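Local coordinates for alpha-amylase (Eubacterium rectale DSM 17629, PDB 6AZ5), which probably binds starch as a family CBM41 carbohydrate-binding module of a surface-anchored amylase from a human gut bacterium, at residues E12-T16 with D17-G21; A30-D33 with G34-F38; T57-G60 with S61-G64; R72-N75 with T76-W79. All coordinates share one frame; numbering follows the deposited sequence.

Contact 1. Residues E12-T16 with D17-G21; sequences EDLST and DTDMG
The carboxylate of D19 and the peptide carbonyl of S15 are the flat groups of this contact. The carboxylate meets the backbone of S15 close to its own plane: S15 N lies 2.8 Å from D19 OD2, on the anti side and 17° out of the carboxylate plane. The S15 carbonyl is approached by the amide of the same aspartate, with D19 N 3.0 Å from S15 O and the donor tilted 24° from the carbonyl plane. S15 and D19 are therefore joined twice, main chain to main chain and main chain to side chain. The serine hydroxyl adds a third hold. With OG anti to its own backbone N (chi1 159°), it swings over the following peptides and accepts from D17 N at 3.1 Å and, weakly, from T18 N at 3.4 Å from S15 OG. A hydroxyl bonded to the amides two and three residues on, together with a carbonyl bonded to the amide four residues on, is an ST motif, here folding the loop between strands 3-10 and 24-29 into a tight turn. Packing is close on its outer side, where S15 CB stands 3.4 Å from T18 CG2, tighter than usual for two carbons. On the other side M20, bent at chi2 and chi3, curls its methyl back toward T16, so that M20 CE sits 3.3 Å from T16 O and also touches T16 CB. F52 and T41 underlie this fold of the loop: T16 and M20 rest on both, while L14 packs on F52 and V23.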
ATOM      1  N   GLU A  12     -12.243   4.483  -2.722  1.00 40.00           N
ATOM      2  CA  GLU A  12     -13.415   4.637  -3.576  1.00 40.86           C
ATOM      3  C   GLU A  12     -13.393   5.973  -4.309  1.00 31.83           C
ATOM      4  O   GLU A  12     -14.017   6.124  -5.358  1.00 32.82           O
ATOM      5  CB  GLU A  12     -14.700   4.502  -2.753  1.00 40.88           C
ATOM      6  CG  GLU A  12     -14.757   5.411  -1.535  1.00 44.49           C
ATOM      7  CD  GLU A  12     -16.092   5.336  -0.813  1.00 56.89           C
ATOM      8  OE1 GLU A  12     -17.018   4.682  -1.340  1.00 57.84           O
ATOM      9  OE2 GLU A  12     -16.215   5.935   0.278  1.00 51.74           O
ATOM     10  N   ASP A  13     -12.659   6.935  -3.756  1.00 29.29           N
ATOM     11  CA  ASP A  13     -12.552   8.261  -4.357  1.00 39.61           C
ATOM     12  C   ASP A  13     -11.421   8.361  -5.385  1.00 39.81           C
ATOM     13  O   ASP A  13     -11.156   9.439  -5.917  1.00 37.20           O
ATOM     14  CB  ASP A  13     -12.356   9.320  -3.269  1.00 37.93           C
ATOM     15  CG  ASP A  13     -13.567   9.454  -2.362  1.00 45.56           C
ATOM     16  OD1 ASP A  13     -14.697   9.198  -2.835  1.00 45.70           O
ATOM     17  OD2 ASP A  13     -13.389   9.810  -1.176  1.00 51.49           O
ATOM     18  N   LEU A  14     -10.757   7.241  -5.658  1.00 34.89           N
ATOM     19  CA  LEU A  14      -9.708   7.205  -6.670  1.00 33.12           C
ATOM     20  C   LEU A  14     -10.043   6.170  -7.726  1.00 33.35           C
ATOM     21  O   LEU A  14     -10.883   5.300  -7.507  1.00 41.64           O
ATOM     22  CB  LEU A  14      -8.346   6.899  -6.049  1.00 28.58           C
ATOM     23  CG  LEU A  14      -7.808   7.925  -5.049  1.00 27.28           C
ATOM     24  CD1 LEU A  14      -6.457   7.478  -4.509  1.00 25.82           C
ATOM     25  CD2 LEU A  14      -7.708   9.314  -5.667  1.00 25.10           C
ATOM     26  N   SER A  15      -9.389   6.274  -8.878  1.00 35.05           N
ATOM     27  CA  SER A  15      -9.633   5.353  -9.979  1.00 36.17           C
ATOM     28  C   SER A  15      -8.333   4.755 -10.501  1.00 36.07           C
ATOM     29  O   SER A  15      -7.358   5.470 -10.730  1.00 31.77           O
ATOM     30  CB  SER A  15     -10.381   6.063 -11.105  1.00 35.32           C
ATOM     31  OG  SER A  15     -10.216   5.387 -12.336  1.00 40.95           O
ATOM     32  N   THR A  16      -8.322   3.439 -10.686  1.00 35.78           N
ATOM     33  CA  THR A  16      -7.122   2.748 -11.138  1.00 33.91           C
ATOM     34  C   THR A  16      -6.947   2.898 -12.643  1.00 38.64           C
ATOM     35  O   THR A  16      -5.951   2.451 -13.210  1.00 41.89           O
ATOM     36  CB  THR A  16      -7.151   1.252 -10.767  1.00 32.17           C
ATOM     37  OG1 THR A  16      -8.224   0.601 -11.454  1.00 38.97           O
ATOM     38  CG2 THR A  16      -7.341   1.078  -9.270  1.00 29.36           C
ATOM     39  N   ASP A  17      -7.915   3.534 -13.293  1.00 37.03           N
ATOM     40  CA  ASP A  17      -7.768   3.870 -14.702  1.00 44.90           C
ATOM     41  C   ASP A  17      -7.033   5.199 -14.872  1.00 43.35           C
ATOM     42  O   ASP A  17      -6.034   5.270 -15.586  1.00 46.93           O
ATOM     43  CB  ASP A  17      -9.128   3.931 -15.399  1.00 52.42           C
ATOM     44  CG  ASP A  17      -9.033   3.651 -16.895  1.00 62.01           C
ATOM     45  OD1 ASP A  17      -7.906   3.666 -17.438  1.00 63.61           O
ATOM     46  OD2 ASP A  17     -10.085   3.426 -17.531  1.00 65.43           O
ATOM     47  N   THR A  18      -7.518   6.247 -14.211  1.00 40.77           N
ATOM     48  CA  THR A  18      -6.976   7.586 -14.426  1.00 40.44           C
ATOM     49  C   THR A  18      -5.819   7.957 -13.496  1.00 36.30           C
ATOM     50  O   THR A  18      -4.877   8.628 -13.916  1.00 38.15           O
ATOM     51  CB  THR A  18      -8.074   8.667 -14.286  1.00 40.91           C
ATOM     52  OG1 THR A  18      -7.465   9.963 -14.230  1.00 49.25           O
ATOM     53  CG2 THR A  18      -8.879   8.461 -13.027  1.00 39.33           C
ATOM     54  N   ASP A  19      -5.876   7.528 -12.242  1.00 30.27           N
ATOM     55  CA  ASP A  19      -4.905   7.995 -11.260  1.00 28.83           C
ATOM     56  C   ASP A  19      -3.638   7.140 -11.186  1.00 26.11           C
ATOM     57  O   ASP A  19      -2.809   7.341 -10.298  1.00 25.38           O
ATOM     58  CB  ASP A  19      -5.552   8.067  -9.876  1.00 33.78           C
ATOM     59  CG  ASP A  19      -6.773   8.971  -9.848  1.00 43.77           C
ATOM     60  OD1 ASP A  19      -6.596  10.210  -9.877  1.00 45.75           O
ATOM     61  OD2 ASP A  19      -7.909   8.442  -9.793  1.00 40.81           O
ATOM     62  N   MET A  20      -3.487   6.193 -12.107  1.00 30.98           N
ATOM     63  CA  MET A  20      -2.335   5.294 -12.089  1.00 27.88           C
ATOM     64  C   MET A  20      -1.060   6.056 -12.407  1.00 29.67           C
ATOM     65  O   MET A  20      -0.943   6.658 -13.473  1.00 33.42           O
ATOM     66  CB  MET A  20      -2.519   4.149 -13.083  1.00 29.74           C
ATOM     67  CG  MET A  20      -1.463   3.056 -12.975  1.00 31.03           C
ATOM     68  SD  MET A  20      -1.568   2.166 -11.409  1.00 32.58           S
ATOM     69  CE  MET A  20      -3.280   1.648 -11.439  1.00 26.02           C
ATOM     70  N   GLY A  21      -0.107   6.028 -11.480  1.00 29.77           N
ATOM     71  CA  GLY A  21       1.129   6.778 -11.628  1.00 23.12           C
ATOM     72  C   GLY A  21       1.178   7.982 -10.707  1.00 25.73           C
ATOM     73  O   GLY A  21       2.250   8.537 -10.439  1.00 22.21           O
TER

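Contact 2. Residues A30-D33 with G34-F38; sequences AGLD and GSYVF
Y36 leaves the backbone with CG anti to its carbonyl carbon (chi1 -66°), which directs the ring and its hydroxyl back over the bend to the amide of D33, while chi2 sets the plane of the ring. L32 uses the same kind of first torsion, with an extended chi2, and brings CD2 to the phenol end of that ring. The amide lies in the ring plane at its edge: D33 N is 3.0 Å from Y36 OH, and an N-H...O angle of 166° makes the bond nearly straight. A tyrosine hydroxyl that accepts from the backbone three residues earlier, across a bend leading into a strand, resembles a tyrosine corner, a feature known from beta-sandwich proteins. G34 forms the bend between the short strand 32-33 and strand 35-44; its positive phi favours glycine. L32 crosses the tyrosine at a slant, with L32 CD2 3.8 Å from Y36 CZ, and its buried side chain continues onto I56, V58, M27 and V67. Y36 also packs on M27 and I56. One ordered water spans the bend, donating to D33 O at 2.7 Å and, weakly, to S35 O at 3.3 Å. The hydroxyl of S35 points the other way, to a hydrogen bond with D24.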
ATOM      1  N   ALA A  30      12.087   0.392   8.830  1.00 25.82           N
ATOM      2  CA  ALA A  30      12.379  -0.918   8.250  1.00 23.77           C
ATOM      3  C   ALA A  30      13.140  -0.796   6.936  1.00 26.22           C
ATOM      4  O   ALA A  30      12.966  -1.612   6.030  1.00 24.48           O
ATOM      5  CB  ALA A  30      11.090  -1.721   8.050  1.00 26.46           C
ATOM      6  N   GLY A  31      13.991   0.222   6.844  1.00 23.53           N
ATOM      7  CA  GLY A  31      14.809   0.439   5.666  1.00 19.84           C
ATOM      8  C   GLY A  31      14.100   1.234   4.585  1.00 19.30           C
ATOM      9  O   GLY A  31      14.724   1.714   3.638  1.00 21.08           O
ATOM     10  N   LEU A  32      12.790   1.380   4.728  1.00 18.25           N
ATOM     11  CA  LEU A  32      12.001   2.091   3.733  1.00 18.71           C
ATOM     12  C   LEU A  32      12.132   3.598   3.886  1.00 20.86           C
ATOM     13  O   LEU A  32      12.290   4.108   4.998  1.00 20.94           O
ATOM     14  CB  LEU A  32      10.534   1.681   3.827  1.00 19.21           C
ATOM     15  CG  LEU A  32      10.280   0.188   3.607  1.00 17.18           C
ATOM     16  CD1 LEU A  32       8.835  -0.141   3.914  1.00 21.48           C
ATOM     17  CD2 LEU A  32      10.627  -0.202   2.179  1.00 18.20           C
ATOM     18  N   ASP A  33      12.070   4.305   2.760  1.00 20.24           N
ATOM     19  CA  ASP A  33      12.100   5.761   2.780  1.00 25.23           C
ATOM     20  C   ASP A  33      11.482   6.387   1.535  1.00 21.70           C
ATOM     21  O   ASP A  33      11.795   5.999   0.412  1.00 21.71           O
ATOM     22  CB  ASP A  33      13.533   6.265   2.935  1.00 21.07           C
ATOM     23  CG  ASP A  33      13.588   7.733   3.306  1.00 26.64           C
ATOM     24  OD1 ASP A  33      12.858   8.124   4.241  1.00 24.26           O
ATOM     25  OD2 ASP A  33      14.344   8.494   2.660  1.00 25.66           O
ATOM     26  N   GLY A  34      10.605   7.362   1.748  1.00 21.49           N
ATOM     27  CA  GLY A  34      10.050   8.144   0.661  1.00 20.32           C
ATOM     28  C   GLY A  34       8.898   7.503  -0.086  1.00 16.85           C
ATOM     29  O   GLY A  34       8.101   6.752   0.477  1.00 18.13           O
ATOM     30  N   SER A  35       8.827   7.802  -1.377  1.00 18.28           N
ATOM     31  CA  SER A  35       7.687   7.429  -2.203  1.00 17.97           C
ATOM     32  C   SER A  35       7.787   6.041  -2.838  1.00 17.25           C
ATOM     33  O   SER A  35       8.848   5.635  -3.316  1.00 14.10           O
ATOM     34  CB  SER A  35       7.501   8.467  -3.300  1.00 18.42           C
ATOM     35  OG  SER A  35       6.469   8.067  -4.171  1.00 19.30           O
ATOM     36  N   TYR A  36       6.658   5.332  -2.844  1.00 17.14           N
ATOM     37  CA  TYR A  36       6.530   4.010  -3.454  1.00 12.77           C
ATOM     38  C   TYR A  36       5.251   3.981  -4.280  1.00 14.12           C
ATOM     39  O   TYR A  36       4.148   3.978  -3.731  1.00 11.01           O
ATOM     40  CB  TYR A  36       6.528   2.904  -2.385  1.00 11.63           C
ATOM     41  CG  TYR A  36       7.839   2.805  -1.655  1.00 13.57           C
ATOM     42  CD1 TYR A  36       8.136   3.660  -0.603  1.00 14.29           C
ATOM     43  CD2 TYR A  36       8.798   1.880  -2.036  1.00 16.03           C
ATOM     44  CE1 TYR A  36       9.344   3.589   0.056  1.00 13.65           C
ATOM     45  CE2 TYR A  36      10.009   1.805  -1.386  1.00 14.46           C
ATOM     46  CZ  TYR A  36      10.277   2.660  -0.339  1.00 14.12           C
ATOM     47  OH  TYR A  36      11.485   2.589   0.314  1.00 15.48           O
ATOM     48  N   VAL A  37       5.409   3.962  -5.601  1.00 14.53           N
ATOM     49  CA  VAL A  37       4.316   4.233  -6.533  1.00 13.89           C
ATOM     50  C   VAL A  37       3.614   2.970  -7.025  1.00 16.43           C
ATOM     51  O   VAL A  37       4.259   2.013  -7.439  1.00 19.79           O
ATOM     52  CB  VAL A  37       4.830   5.035  -7.768  1.00 17.89           C
ATOM     53  CG1 VAL A  37       3.728   5.216  -8.801  1.00 20.84           C
ATOM     54  CG2 VAL A  37       5.393   6.387  -7.344  1.00 13.86           C
ATOM     55  N   PHE A  38       2.286   2.969  -6.983  1.00 18.25           N
ATOM     56  CA  PHE A  38       1.527   1.843  -7.507  1.00 16.45           C
ATOM     57  C   PHE A  38       1.675   1.784  -9.019  1.00 20.38           C
ATOM     58  O   PHE A  38       1.597   2.810  -9.699  1.00 17.50           O
ATOM     59  CB  PHE A  38       0.054   1.950  -7.110  1.00 17.67           C
ATOM     60  CG  PHE A  38      -0.182   1.814  -5.634  1.00 16.72           C
ATOM     61  CD1 PHE A  38      -0.248   0.559  -5.046  1.00 16.61           C
ATOM     62  CD2 PHE A  38      -0.328   2.934  -4.834  1.00 15.33           C
ATOM     63  CE1 PHE A  38      -0.456   0.423  -3.690  1.00 14.86           C
ATOM     64  CE2 PHE A  38      -0.538   2.806  -3.476  1.00 21.77           C
ATOM     65  CZ  PHE A  38      -0.596   1.550  -2.903  1.00 16.51           C
TER
HETATM   66  O   HOH W   1      11.920   5.275  -2.151  1.00 23.54           O

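Contact 3. Residues T57-G60 with S61-G64; sequences TVAG and SNVG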
ATOM      1  N   THR A  57      10.306  -4.418  -1.734  1.00 19.55           N
ATOM      2  CA  THR A  57      11.383  -5.278  -1.278  1.00 22.04           C
ATOM      3  C   THR A  57      12.059  -4.672  -0.061  1.00 24.15           C
ATOM      4  O   THR A  57      12.450  -3.504  -0.083  1.00 25.57           O
ATOM      5  CB  THR A  57      12.431  -5.498  -2.388  1.00 25.54           C
ATOM      6  OG1 THR A  57      11.803  -6.097  -3.526  1.00 21.56           O
ATOM      7  CG2 THR A  57      13.557  -6.393  -1.900  1.00 27.25           C
ATOM      8  N   VAL A  58      12.177  -5.463   1.001  1.00 17.43           N
ATOM      9  CA  VAL A  58      12.958  -5.073   2.169  1.00 21.19           C
ATOM     10  C   VAL A  58      14.075  -6.085   2.418  1.00 26.93           C
ATOM     11  O   VAL A  58      14.013  -7.221   1.946  1.00 25.78           O
ATOM     12  CB  VAL A  58      12.080  -4.953   3.431  1.00 21.61           C
ATOM     13  CG1 VAL A  58      11.151  -3.762   3.317  1.00 16.98           C
ATOM     14  CG2 VAL A  58      11.293  -6.232   3.660  1.00 19.79           C
ATOM     15  N   ALA A  59      15.106  -5.662   3.144  1.00 28.01           N
ATOM     16  CA  ALA A  59      16.159  -6.574   3.572  1.00 25.06           C
ATOM     17  C   ALA A  59      15.558  -7.656   4.460  1.00 29.58           C
ATOM     18  O   ALA A  59      14.575  -7.407   5.166  1.00 23.75           O
ATOM     19  CB  ALA A  59      17.254  -5.824   4.309  1.00 22.73           C
ATOM     20  N   GLY A  60      16.147  -8.849   4.420  1.00 26.27           N
ATOM     21  CA  GLY A  60      15.669  -9.975   5.207  1.00 20.82           C
ATOM     22  C   GLY A  60      15.662  -9.693   6.697  1.00 25.15           C
ATOM     23  O   GLY A  60      14.752 -10.106   7.417  1.00 26.14           O
ATOM     24  N   SER A  61      16.671  -8.963   7.160  1.00 27.60           N
ATOM     25  CA  SER A  61      16.797  -8.639   8.577  1.00 30.44           C
ATOM     26  C   SER A  61      15.705  -7.682   9.058  1.00 31.00           C
ATOM     27  O   SER A  61      15.603  -7.402  10.251  1.00 30.69           O
ATOM     28  CB  SER A  61      18.174  -8.038   8.854  1.00 32.13           C
ATOM     29  OG  SER A  61      18.442  -6.971   7.960  1.00 36.81           O
ATOM     30  N   ASN A  62      14.887  -7.188   8.132  1.00 26.34           N
ATOM     31  CA  ASN A  62      13.812  -6.266   8.482  1.00 20.86           C
ATOM     32  C   ASN A  62      12.461  -6.942   8.596  1.00 23.78           C
ATOM     33  O   ASN A  62      11.454  -6.277   8.836  1.00 24.99           O
ATOM     34  CB  ASN A  62      13.719  -5.131   7.463  1.00 27.41           C
ATOM     35  CG  ASN A  62      14.724  -4.032   7.727  1.00 29.17           C
ATOM     36  OD1 ASN A  62      15.144  -3.817   8.866  1.00 34.55           O
ATOM     37  ND2 ASN A  62      15.106  -3.318   6.675  1.00 29.02           N
ATOM     38  N   VAL A  63      12.431  -8.256   8.408  1.00 21.82           N
ATOM     39  CA  VAL A  63      11.213  -9.008   8.660  1.00 22.57           C
ATOM     40  C   VAL A  63      10.930  -8.923  10.148  1.00 20.59           C
ATOM     41  O   VAL A  63      11.827  -9.138  10.963  1.00 22.59           O
ATOM     42  CB  VAL A  63      11.329 -10.483   8.225  1.00 21.06           C
ATOM     43  CG1 VAL A  63      10.117 -11.269   8.693  1.00 22.32           C
ATOM     44  CG2 VAL A  63      11.486 -10.582   6.713  1.00 21.25           C
ATOM     45  N   GLY A  64       9.696  -8.585  10.501  1.00 17.06           N
ATOM     46  CA  GLY A  64       9.320  -8.454  11.896  1.00 17.28           C
ATOM     47  C   GLY A  64       9.276  -7.013  12.364  1.00 23.66           C
ATOM     48  O   GLY A  64       8.717  -6.714  13.417  1.00 18.66           O
TER
HETATM   49  O   HOH W   2      14.646  -2.934   4.059  1.00 20.74           O
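A59 and N62 meet through the backbone, N62 N donating to A59 O at 3.0 Å. One residue further on the pattern repeats, with V63 N 3.1 Å from G60 O and a straighter N-H...O angle of 168°. In both bonds the donor stands well above the carbonyl plane, some 55° out of it, as the tight winding of the chain demands. The side chains follow this course: N62 CB comes within 3.3 Å of A59 O, and V63 CG2 is 3.4 Å from G60 O, so each carbonyl is met by the amide of a residue and by a carbon of its side chain. Two overlapping type I turns of this kind make a single turn of 3-10 helix, which ends strand 49-58 and starts the link to strand 66-72. N62 also closes the turn through a water. Its CG, anti to the carbonyl carbon at a chi1 of -82°, sends ND2 back toward the start of the turn, where a water accepts from N62 ND2 at 2.7 Å and from A59 N at 2.9 Å. The amide that opens the turn is in this way tied to a side chain near its end. V58, the last residue of the strand, turns its side chain inward, and V58 CB approaches N62 CB to 4.4 Å. Further out, V58 and V63 both lie against H3 of strand 3-10, to whose backbone V58 is also hydrogen-bonded. V58 packs on I92 as well, and the backbone of G64 bonds to that same residue.

Contact 4. Residues R72-N75 with T76-W79; sequences RYDN and TKGW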
ATOM      1  N   ARG A  72      -0.851   8.603  -0.622  1.00 21.76           N
ATOM      2  CA  ARG A  72      -0.943   9.967  -1.153  1.00 20.94           C
ATOM      3  C   ARG A  72      -1.661   9.923  -2.496  1.00 20.92           C
ATOM      4  O   ARG A  72      -1.381   9.053  -3.322  1.00 24.39           O
ATOM      5  CB  ARG A  72       0.438  10.604  -1.293  1.00 19.00           C
ATOM      6  CG  ARG A  72       1.193  10.707   0.013  1.00 17.48           C
ATOM      7  CD  ARG A  72       2.429  11.572  -0.133  1.00 21.96           C
ATOM      8  NE  ARG A  72       3.238  11.147  -1.271  1.00 23.56           N
ATOM      9  CZ  ARG A  72       4.319  11.784  -1.706  1.00 27.47           C
ATOM     10  NH1 ARG A  72       4.732  12.886  -1.093  1.00 31.04           N
ATOM     11  NH2 ARG A  72       4.985  11.319  -2.758  1.00 18.97           N
ATOM     12  N   TYR A  73      -2.592  10.851  -2.711  1.00 21.08           N
ATOM     13  CA  TYR A  73      -3.573  10.716  -3.791  1.00 22.13           C
ATOM     14  C   TYR A  73      -3.124  11.255  -5.148  1.00 23.19           C
ATOM     15  O   TYR A  73      -3.592  10.795  -6.193  1.00 20.83           O
ATOM     16  CB  TYR A  73      -4.883  11.407  -3.397  1.00 25.32           C
ATOM     17  CG  TYR A  73      -5.492  10.904  -2.107  1.00 30.94           C
ATOM     18  CD1 TYR A  73      -5.296   9.597  -1.685  1.00 27.17           C
ATOM     19  CD2 TYR A  73      -6.262  11.739  -1.311  1.00 36.47           C
ATOM     20  CE1 TYR A  73      -5.850   9.137  -0.503  1.00 40.12           C
ATOM     21  CE2 TYR A  73      -6.821  11.291  -0.130  1.00 34.44           C
ATOM     22  CZ  TYR A  73      -6.612   9.990   0.271  1.00 41.25           C
ATOM     23  OH  TYR A  73      -7.169   9.540   1.446  1.00 39.92           O
ATOM     24  N   ASP A  74      -2.236  12.240  -5.138  1.00 27.25           N
ATOM     25  CA  ASP A  74      -1.789  12.859  -6.383  1.00 26.95           C
ATOM     26  C   ASP A  74      -0.381  13.399  -6.194  1.00 27.39           C
ATOM     27  O   ASP A  74      -0.197  14.555  -5.811  1.00 30.84           O
ATOM     28  CB  ASP A  74      -2.750  13.975  -6.806  1.00 31.63           C
ATOM     29  CG  ASP A  74      -2.533  14.432  -8.245  1.00 40.46           C
ATOM     30  OD1 ASP A  74      -1.482  14.106  -8.836  1.00 36.56           O
ATOM     31  OD2 ASP A  74      -3.420  15.128  -8.786  1.00 45.12           O
ATOM     32  N   ASN A  75       0.613  12.560  -6.462  1.00 24.33           N
ATOM     33  CA  ASN A  75       1.992  12.917  -6.154  1.00 28.94           C
ATOM     34  C   ASN A  75       2.579  13.935  -7.131  1.00 29.23           C
ATOM     35  O   ASN A  75       3.709  14.387  -6.955  1.00 31.29           O
ATOM     36  CB  ASN A  75       2.875  11.667  -6.104  1.00 25.92           C
ATOM     37  CG  ASN A  75       2.850  10.868  -7.400  1.00 28.87           C
ATOM     38  OD1 ASN A  75       2.383  11.340  -8.436  1.00 29.78           O
ATOM     39  ND2 ASN A  75       3.364   9.643  -7.340  1.00 25.06           N
ATOM     40  N   THR A  76       1.808  14.293  -8.154  1.00 31.68           N
ATOM     41  CA  THR A  76       2.203  15.373  -9.052  1.00 36.56           C
ATOM     42  C   THR A  76       2.042  16.712  -8.334  1.00 39.64           C
ATOM     43  O   THR A  76       2.555  17.736  -8.790  1.00 42.07           O
ATOM     44  CB  THR A  76       1.379  15.377 -10.358  1.00 30.09           C
ATOM     45  OG1 THR A  76       0.013  15.703 -10.073  1.00 38.69           O
ATOM     46  CG2 THR A  76       1.445  14.015 -11.048  1.00 31.59           C
ATOM     47  N   LYS A  77       1.327  16.697  -7.210  1.00 40.93           N
ATOM     48  CA  LYS A  77       1.152  17.892  -6.388  1.00 33.54           C
ATOM     49  C   LYS A  77       1.792  17.701  -5.020  1.00 34.27           C
ATOM     50  O   LYS A  77       1.516  18.459  -4.095  1.00 33.12           O
ATOM     51  CB  LYS A  77      -0.331  18.234  -6.219  1.00 32.49           C
ATOM     52  CG  LYS A  77      -1.168  18.101  -7.482  1.00 35.07           C
ATOM     53  CD  LYS A  77      -0.610  18.945  -8.615  1.00 46.18           C
ATOM     54  CE  LYS A  77      -1.354  18.686  -9.917  1.00 46.69           C
ATOM     55  NZ  LYS A  77      -0.569  19.131 -11.107  1.00 53.51           N
ATOM     56  N   GLY A  78       2.647  16.689  -4.895  1.00 38.79           N
ATOM     57  CA  GLY A  78       3.261  16.372  -3.618  1.00 34.11           C
ATOM     58  C   GLY A  78       2.207  16.023  -2.581  1.00 28.95           C
ATOM     59  O   GLY A  78       1.218  15.358  -2.886  1.00 34.29           O
ATOM     60  N   TRP A  79       2.412  16.482  -1.356  1.00 25.93           N
ATOM     61  CA  TRP A  79       1.439  16.269  -0.292  1.00 31.27           C
ATOM     62  C   TRP A  79       0.161  17.058  -0.539  1.00 37.20           C
ATOM     63  O   TRP A  79      -0.924  16.650  -0.120  1.00 34.77           O
ATOM     64  CB  TRP A  79       2.037  16.653   1.059  1.00 26.15           C
ATOM     65  CG  TRP A  79       3.080  15.694   1.524  1.00 29.20           C
ATOM     66  CD1 TRP A  79       4.430  15.810   1.373  1.00 29.66           C
ATOM     67  CD2 TRP A  79       2.856  14.459   2.210  1.00 29.19           C
ATOM     68  NE1 TRP A  79       5.064  14.725   1.931  1.00 31.00           N
ATOM     69  CE2 TRP A  79       4.120  13.879   2.451  1.00 29.93           C
ATOM     70  CE3 TRP A  79       1.711  13.783   2.642  1.00 27.01           C
ATOM     71  CZ2 TRP A  79       4.269  12.658   3.105  1.00 24.46           C
ATOM     72  CZ3 TRP A  79       1.861  12.573   3.290  1.00 29.71           C
ATOM     73  CH2 TRP A  79       3.130  12.022   3.516  1.00 26.04           C
TER
HETATM   74  O   HOH W   3      -1.113  13.609  -3.138  1.00 19.97           O
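An Asx turn overlapping two type I turns carries the chain from R72, at the end of strand 66-72, round to W79, which folds back over the arginine. D74 organises the first part. Its CG lies anti to the backbone N (chi1 -166°), and its OD1 accepts from the hydroxyl of T76 in a short bond of 2.5 Å from T76 OG1, the hydroxyl arriving from above the carboxylate plane. The same D74 OD1 takes a weak bond from T76 N, which closes the Asx turn. K77 N then donates to D74 O at 3.0 Å, and G78 N weakly to N75 O; the positive phi of G78 releases the chain toward W79. There R72 lies over one face of the indole at about a right angle to it. R72 CD sits 3.5 Å from the centroid of the six-membered ring of W79, almost on its normal, in a CH-pi contact. The guanidinium stands over the five-membered ring, R72 CZ 4.8 Å from its centroid, in a cation-pi contact made with the edge of the group, since the two planes are 73° apart. A salt bridge from NH2 to D24 fixes the arginine's far end. W79 also meets W26 edge to face. A water bridges the two ends of the turn, accepting from D74 N at 2.7 Å and donating to G78 O at 2.9 Å.

All four contacts lie at the surface; contacts 2, 3 and 4 each include one buried residue (L32, V58, R72), whereas contact 1 has none and L14 merely rests on F52. Contacts 1 and 4 are loops at neighbouring ends of the fold, touching where L14 meets Y73. Contacts 2 and 3 sit on the adjoining strands 35-44 and 49-58, joined by L32 on V58 and with A30 O 2.8 Å from N62 ND2. Contact 3 relies on main-chain bonds, contact 1 adds a hydroxyl and a carboxylate, contact 2 a phenol, and contact 4 alone brings a cation onto an aromatic face. D24 links contacts 2 and 4 through S35, R72 and N75.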